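Nuclear import protein MOG1 (Saccharomyces cerevisiae, PDB 1JHS) binds the small GTPase Gsp1, the yeast Ran, and takes part in the Ran system for nuclear protein import and poly(A)+ mRNA export. Local coordinates at residues A[141-145]-A[171-175]; A[17-21]-A[51-57]. The protein carries 1 engineered substitution. One frame throughout, in Å; residues are numbered along the deposited sequence.

Interaction 1: residues A[141-145]-A[171-175]; sequences VISIN and LLQEM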
ATOM      1  N   VAL A 141      -5.713  -6.307   1.380  1.00  8.14           N
ATOM      2  CA  VAL A 141      -4.319  -5.885   1.201  1.00  7.98           C
ATOM      3  C   VAL A 141      -4.301  -4.479   0.581  1.00  8.38           C
ATOM      4  O   VAL A 141      -4.871  -4.249  -0.476  1.00  8.07           O
ATOM      5  CB  VAL A 141      -3.511  -6.882   0.319  1.00  8.23           C
ATOM      6  CG1 VAL A 141      -2.059  -6.394   0.131  1.00  8.05           C
ATOM      7  CG2 VAL A 141      -3.489  -8.271   0.992  1.00  8.08           C
ATOM      8  N   ILE A 142      -3.674  -3.540   1.281  1.00  8.70           N
ATOM      9  CA  ILE A 142      -3.582  -2.166   0.788  1.00  8.69           C
ATOM     10  C   ILE A 142      -2.131  -1.951   0.379  1.00  8.90           C
ATOM     11  O   ILE A 142      -1.226  -2.186   1.199  1.00  9.08           O
ATOM     12  CB  ILE A 142      -3.948  -1.126   1.879  1.00  9.24           C
ATOM     13  CG1 ILE A 142      -5.391  -1.349   2.367  1.00  9.43           C
ATOM     14  CG2 ILE A 142      -3.862   0.293   1.292  1.00  9.19           C
ATOM     15  CD1 ILE A 142      -5.936  -0.262   3.348  1.00 10.34           C
ATOM     16  N   SER A 143      -1.895  -1.557  -0.880  1.00  8.70           N
ATOM     17  CA  SER A 143      -0.521  -1.307  -1.334  1.00  8.55           C
ATOM     18  C   SER A 143      -0.393   0.125  -1.834  1.00  8.29           C
ATOM     19  O   SER A 143      -1.309   0.658  -2.463  1.00  8.42           O
ATOM     20  CB  SER A 143      -0.076  -2.295  -2.444  1.00  8.40           C
ATOM     21  OG  SER A 143      -1.017  -2.450  -3.505  1.00 10.01           O
ATOM     22  N   ILE A 144       0.728   0.761  -1.505  1.00  8.38           N
ATOM     23  CA  ILE A 144       0.966   2.122  -1.949  1.00  7.96           C
ATOM     24  C   ILE A 144       2.343   2.095  -2.591  1.00  8.56           C
ATOM     25  O   ILE A 144       3.336   1.826  -1.924  1.00  8.07           O
ATOM     26  CB  ILE A 144       0.948   3.140  -0.778  1.00  7.38           C
ATOM     27  CG1 ILE A 144      -0.394   3.060  -0.021  1.00  6.81           C
ATOM     28  CG2 ILE A 144       1.166   4.581  -1.355  1.00  6.64           C
ATOM     29  CD1 ILE A 144      -0.544   4.051   1.192  1.00  6.38           C
ATOM     30  N   ASN A 145       2.386   2.385  -3.892  1.00  9.24           N
ATOM     31  CA  ASN A 145       3.631   2.379  -4.644  1.00 10.07           C
ATOM     32  C   ASN A 145       4.306   3.747  -4.616  1.00  9.78           C
ATOM     33  O   ASN A 145       3.649   4.761  -4.840  1.00  9.08           O
ATOM     34  CB  ASN A 145       3.353   1.977  -6.087  1.00 11.97           C
ATOM     35  CG  ASN A 145       2.608   0.696  -6.167  1.00 13.86           C
ATOM     36  OD1 ASN A 145       3.129  -0.365  -5.776  1.00 16.13           O
ATOM     37  ND2 ASN A 145       1.365   0.757  -6.653  1.00 15.40           N
ATOM     38  N   LEU A 171       0.509   7.635   5.938  1.00  9.02           N
ATOM     39  CA  LEU A 171      -0.751   7.503   5.189  1.00  8.55           C
ATOM     40  C   LEU A 171      -1.268   6.077   5.301  1.00  8.54           C
ATOM     41  O   LEU A 171      -2.442   5.849   5.581  1.00  8.38           O
ATOM     42  CB  LEU A 171      -0.532   7.853   3.709  1.00  8.70           C
ATOM     43  CG  LEU A 171      -1.627   7.442   2.725  1.00  8.24           C
ATOM     44  CD1 LEU A 171      -2.952   8.136   3.077  1.00  9.02           C
ATOM     45  CD2 LEU A 171      -1.190   7.828   1.301  1.00  8.85           C
ATOM     46  N   LEU A 172      -0.376   5.116   5.089  1.00  8.51           N
ATOM     47  CA  LEU A 172      -0.747   3.697   5.143  1.00  8.02           C
ATOM     48  C   LEU A 172      -1.386   3.360   6.490  1.00  8.48           C
ATOM     49  O   LEU A 172      -2.443   2.714   6.554  1.00  8.66           O
ATOM     50  CB  LEU A 172       0.487   2.825   4.923  1.00  7.83           C
ATOM     51  CG  LEU A 172       0.208   1.308   4.845  1.00  7.50           C
ATOM     52  CD1 LEU A 172      -0.498   0.959   3.512  1.00  8.00           C
ATOM     53  CD2 LEU A 172       1.558   0.552   4.970  1.00  7.76           C
ATOM     54  N   GLN A 173      -0.752   3.793   7.573  1.00  8.86           N
ATOM     55  CA  GLN A 173      -1.291   3.520   8.892  1.00  9.25           C
ATOM     56  C   GLN A 173      -2.631   4.218   9.117  1.00  9.31           C
ATOM     57  O   GLN A 173      -3.533   3.651   9.740  1.00  8.72           O
ATOM     58  CB  GLN A 173      -0.249   3.870   9.960  1.00 10.00           C
ATOM     59  CG  GLN A 173       0.933   2.871   9.926  1.00 12.00           C
ATOM     60  CD  GLN A 173       1.748   2.802  11.208  1.00 13.15           C
ATOM     61  OE1 GLN A 173       2.168   3.839  11.750  1.00 14.31           O
ATOM     62  NE2 GLN A 173       1.997   1.562  11.698  1.00 13.50           N
ATOM     63  N   GLU A 174      -2.777   5.440   8.603  1.00  9.38           N
ATOM     64  CA  GLU A 174      -4.062   6.152   8.749  1.00  9.64           C
ATOM     65  C   GLU A 174      -5.172   5.430   7.973  1.00  9.60           C
ATOM     66  O   GLU A 174      -6.311   5.378   8.432  1.00  9.69           O
ATOM     67  CB  GLU A 174      -3.955   7.607   8.281  1.00 10.00           C
ATOM     68  CG  GLU A 174      -2.982   8.452   9.133  1.00 10.05           C
ATOM     69  CD  GLU A 174      -3.118   9.951   8.894  1.00 10.63           C
ATOM     70  OE1 GLU A 174      -2.250  10.709   9.390  1.00 10.45           O
ATOM     71  OE2 GLU A 174      -4.095  10.386   8.226  1.00 11.36           O
ATOM     72  N   MET A 175      -4.845   4.885   6.799  1.00  9.83           N
ATOM     73  CA  MET A 175      -5.830   4.139   6.020  1.00  9.82           C
ATOM     74  C   MET A 175      -6.292   2.914   6.801  1.00 10.14           C
ATOM     75  O   MET A 175      -7.483   2.551   6.786  1.00 10.72           O
ATOM     76  CB  MET A 175      -5.230   3.687   4.685  1.00  9.67           C
ATOM     77  CG  MET A 175      -4.933   4.859   3.731  1.00  9.34           C
ATOM     78  SD  MET A 175      -4.496   4.220   2.101  1.00  9.96           S
ATOM     79  CE  MET A 175      -6.117   3.615   1.509  1.00  8.96           C
TER
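Ile144 and Ile142 lose more surface to the helix than any other residues of the pair, 71 and 68 Å². Two residues apart on a strand, they both point their CA-to-CB bonds toward 171-175, whereas Ser143 between them points away. Ile144, with chi1 near -60° and chi2 trans, extends CD1 into a pocket with three walls: CD1 lies 3.8 Å from Leu171 CD2, 3.9 Å from Leu172 CD1 and 4.1 Å from Met175 SD. Ile142 CG2 lies 4.0 Å from Met175 CE and 4.1 Å from Leu172 CD1, and Ile142 CD1 is also 4.2 Å from Met175 CB. The segment axes approach to 9.8 Å at 157°, so helix and strand run nearly antiparallel, as in the alpha/beta packing of the Mog1 fold, where helix 163-178 lies on one face of a seven-stranded antiparallel sheet. Ser143 and Val141 instead meet helix 70-83 at Leu81, on the opposite face. The CA-to-CB bond of Leu172, with 51 Å² covered, runs sideways to the strand, but the end of its side chain turns nearer, and CD1 rests against both isoleucines. No hydrogen bond crosses the interface; the backbone of Ile142 and Ile144 pairs with Ala129 and Gly127 of strand 124-133.

Interaction 2: residues A[17-21]-A[51-57]; sequences VPPGF and LATNESI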
ATOM      1  N   VAL A  17      -7.939   8.860   1.790  1.00 10.83           N
ATOM      2  CA  VAL A  17      -6.866   9.027   0.814  1.00 11.81           C
ATOM      3  C   VAL A  17      -6.469  10.516   0.806  1.00 11.52           C
ATOM      4  O   VAL A  17      -7.248  11.392   1.233  1.00 12.00           O
ATOM      5  CB  VAL A  17      -7.238   8.560  -0.646  1.00 12.05           C
ATOM      6  CG1 VAL A  17      -7.735   7.104  -0.628  1.00 11.94           C
ATOM      7  CG2 VAL A  17      -8.250   9.499  -1.271  1.00 12.19           C
ATOM      8  N   PRO A  18      -5.247  10.831   0.345  1.00 11.10           N
ATOM      9  CA  PRO A  18      -4.831  12.240   0.329  1.00 11.98           C
ATOM     10  C   PRO A  18      -5.559  13.093  -0.691  1.00 11.68           C
ATOM     11  O   PRO A  18      -6.068  12.593  -1.690  1.00 11.20           O
ATOM     12  CB  PRO A  18      -3.341  12.177  -0.038  1.00 11.52           C
ATOM     13  CG  PRO A  18      -2.925  10.769   0.330  1.00 11.39           C
ATOM     14  CD  PRO A  18      -4.150   9.962  -0.092  1.00 11.40           C
ATOM     15  N   PRO A  19      -5.598  14.414  -0.450  1.00 11.36           N
ATOM     16  CA  PRO A  19      -6.267  15.272  -1.429  1.00 12.09           C
ATOM     17  C   PRO A  19      -5.462  15.233  -2.742  1.00 11.96           C
ATOM     18  O   PRO A  19      -4.246  15.002  -2.739  1.00 11.62           O
ATOM     19  CB  PRO A  19      -6.255  16.649  -0.757  1.00 11.78           C
ATOM     20  CG  PRO A  19      -5.113  16.575   0.258  1.00 12.08           C
ATOM     21  CD  PRO A  19      -5.233  15.160   0.772  1.00 11.74           C
ATOM     22  N   GLY A  20      -6.146  15.404  -3.862  1.00 12.28           N
ATOM     23  CA  GLY A  20      -5.455  15.381  -5.141  1.00 13.04           C
ATOM     24  C   GLY A  20      -5.316  13.990  -5.734  1.00 13.45           C
ATOM     25  O   GLY A  20      -4.747  13.841  -6.828  1.00 13.40           O
ATOM     26  N   PHE A  21      -5.805  12.974  -5.022  1.00 13.49           N
ATOM     27  CA  PHE A  21      -5.733  11.597  -5.511  1.00 14.07           C
ATOM     28  C   PHE A  21      -7.084  11.278  -6.138  1.00 15.04           C
ATOM     29  O   PHE A  21      -8.122  11.503  -5.519  1.00 15.75           O
ATOM     30  CB  PHE A  21      -5.449  10.612  -4.369  1.00 13.12           C
ATOM     31  CG  PHE A  21      -3.991  10.457  -4.049  1.00 12.51           C
ATOM     32  CD1 PHE A  21      -3.248  11.535  -3.573  1.00 12.01           C
ATOM     33  CD2 PHE A  21      -3.352   9.217  -4.212  1.00 12.24           C
ATOM     34  CE1 PHE A  21      -1.891  11.389  -3.264  1.00 11.48           C
ATOM     35  CE2 PHE A  21      -1.998   9.068  -3.904  1.00 11.84           C
ATOM     36  CZ  PHE A  21      -1.265  10.166  -3.428  1.00 11.61           C
ATOM     37  N   LEU A  51       4.081  14.196   0.295  1.00 18.67           N
ATOM     38  CA  LEU A  51       3.952  13.351  -0.900  1.00 17.27           C
ATOM     39  C   LEU A  51       4.396  14.117  -2.150  1.00 16.34           C
ATOM     40  O   LEU A  51       4.480  15.342  -2.134  1.00 16.46           O
ATOM     41  CB  LEU A  51       2.496  12.887  -1.074  1.00 16.65           C
ATOM     42  CG  LEU A  51       1.885  12.135   0.113  1.00 16.33           C
ATOM     43  CD1 LEU A  51       0.463  11.631  -0.215  1.00 16.57           C
ATOM     44  CD2 LEU A  51       2.802  10.968   0.450  1.00 16.49           C
ATOM     45  N   ALA A  52       4.717  13.400  -3.222  1.00 15.49           N
ATOM     46  CA  ALA A  52       5.124  14.072  -4.459  1.00 14.33           C
ATOM     47  C   ALA A  52       3.916  14.018  -5.403  1.00 13.86           C
ATOM     48  O   ALA A  52       2.822  14.449  -5.013  1.00 13.55           O
ATOM     49  CB  ALA A  52       6.355  13.374  -5.059  1.00 14.81           C
ATOM     50  N   THR A  53       4.079  13.509  -6.625  1.00 12.61           N
ATOM     51  CA  THR A  53       2.928  13.441  -7.530  1.00 12.06           C
ATOM     52  C   THR A  53       2.805  12.117  -8.262  1.00 11.10           C
ATOM     53  O   THR A  53       2.003  12.014  -9.178  1.00 11.32           O
ATOM     54  CB  THR A  53       2.928  14.568  -8.641  1.00 12.30           C
ATOM     55  OG1 THR A  53       3.993  14.332  -9.573  1.00 13.01           O
ATOM     56  CG2 THR A  53       3.122  15.954  -8.033  1.00 12.97           C
ATOM     57  N   ASN A  54       3.561  11.096  -7.849  1.00 10.39           N
ATOM     58  CA  ASN A  54       3.520   9.826  -8.571  1.00  9.51           C
ATOM     59  C   ASN A  54       3.141   8.575  -7.782  1.00  9.03           C
ATOM     60  O   ASN A  54       3.302   7.480  -8.294  1.00  8.11           O
ATOM     61  CB  ASN A  54       4.856   9.588  -9.296  1.00  9.38           C
ATOM     62  CG  ASN A  54       6.027   9.410  -8.333  1.00 10.31           C
ATOM     63  OD1 ASN A  54       5.855   9.522  -7.119  1.00  9.93           O
ATOM     64  ND2 ASN A  54       7.233   9.153  -8.873  1.00  9.81           N
ATOM     65  N   GLU A  55       2.633   8.723  -6.564  1.00  8.92           N
ATOM     66  CA  GLU A  55       2.234   7.536  -5.778  1.00  8.86           C
ATOM     67  C   GLU A  55       0.887   6.979  -6.245  1.00  8.54           C
ATOM     68  O   GLU A  55       0.092   7.685  -6.837  1.00  8.60           O
ATOM     69  CB  GLU A  55       2.115   7.875  -4.284  1.00  8.61           C
ATOM     70  CG  GLU A  55       3.384   8.481  -3.671  1.00  9.50           C
ATOM     71  CD  GLU A  55       3.419   9.996  -3.825  1.00 10.06           C
ATOM     72  OE1 GLU A  55       2.477  10.557  -4.431  1.00 11.08           O
ATOM     73  OE2 GLU A  55       4.370  10.628  -3.327  1.00 10.48           O
ATOM     74  N   SER A  56       0.644   5.701  -5.991  1.00  8.43           N
ATOM     75  CA  SER A  56      -0.633   5.085  -6.355  1.00  8.49           C
ATOM     76  C   SER A  56      -1.017   4.165  -5.207  1.00  8.33           C
ATOM     77  O   SER A  56      -0.154   3.613  -4.501  1.00  8.09           O
ATOM     78  CB  SER A  56      -0.533   4.312  -7.680  1.00  7.90           C
ATOM     79  OG  SER A  56       0.560   3.419  -7.692  1.00  8.91           O
ATOM     80  N   ILE A  57      -2.313   4.025  -5.023  1.00  8.36           N
ATOM     81  CA  ILE A  57      -2.873   3.240  -3.933  1.00  8.54           C
ATOM     82  C   ILE A  57      -3.840   2.180  -4.462  1.00  8.78           C
ATOM     83  O   ILE A  57      -4.737   2.493  -5.242  1.00  8.24           O
ATOM     84  CB  ILE A  57      -3.680   4.165  -2.967  1.00  8.83           C
ATOM     85  CG1 ILE A  57      -2.767   5.279  -2.410  1.00  9.12           C
ATOM     86  CG2 ILE A  57      -4.326   3.323  -1.846  1.00  9.45           C
ATOM     87  CD1 ILE A  57      -3.537   6.411  -1.626  1.00  9.86           C
TER
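From Val17, at the end of its strand, CG1 makes a loose apolar contact with Ile57 CD1 at 4.4 Å. Pro18 comes closer: its ring touches both ends of the other segment, CG at 3.5 Å from Leu51 CD1 and CD at 3.9 Å from Ile57 CD1. Pro18 to Phe21 form a type II beta turn, closed by a weak hydrogen bond from Phe21 N to Pro18 O (3.4 Å). Gly20 has phi 88° and psi -1°, where a CB would jam against the carbonyl of Pro19. The turn delivers Phe21, with 84 Å² covered, into the curve of 51-57. Its CE1 lies 3.9 Å from Leu51 CD1, CD2 3.8 Å from Ile57 CD1, and CE2 3.9 Å from Glu55 O. Glu55 OE2 accepts a 2.8 Å hydrogen bond from Ala52 N, while OE1 bonds Asn39. The turn thus joins strand 13-17 of the small sheet to edge strand 21-23 of the large one, with helix 163-178 alongside: Leu171 meets Pro18, and Met175 meets Ile57.

Interactions 1 and 2 have centres 11 Å apart and share the large sheet, since strands 138-147 and 56-63 are neighbours in it. Asn145 N lies 2.9 Å from Ser56 O, a probable hydrogen bond between them, and Leu171 CD2 packs 3.6 Å from Pro18 CG, so helix 163-178 spans both. All touching residues of interaction 1, centred 4 Å from the chain centre, are buried. Interaction 2 lies 12 Å out and, though mostly buried, includes the partly exposed Leu51. Neither has hydrogen bonds across its segments. The first is wholly aliphatic and thioether packing of helix on strand; the second adds an aromatic ring, a proline and a carboxylate salt-bridged to Arg164.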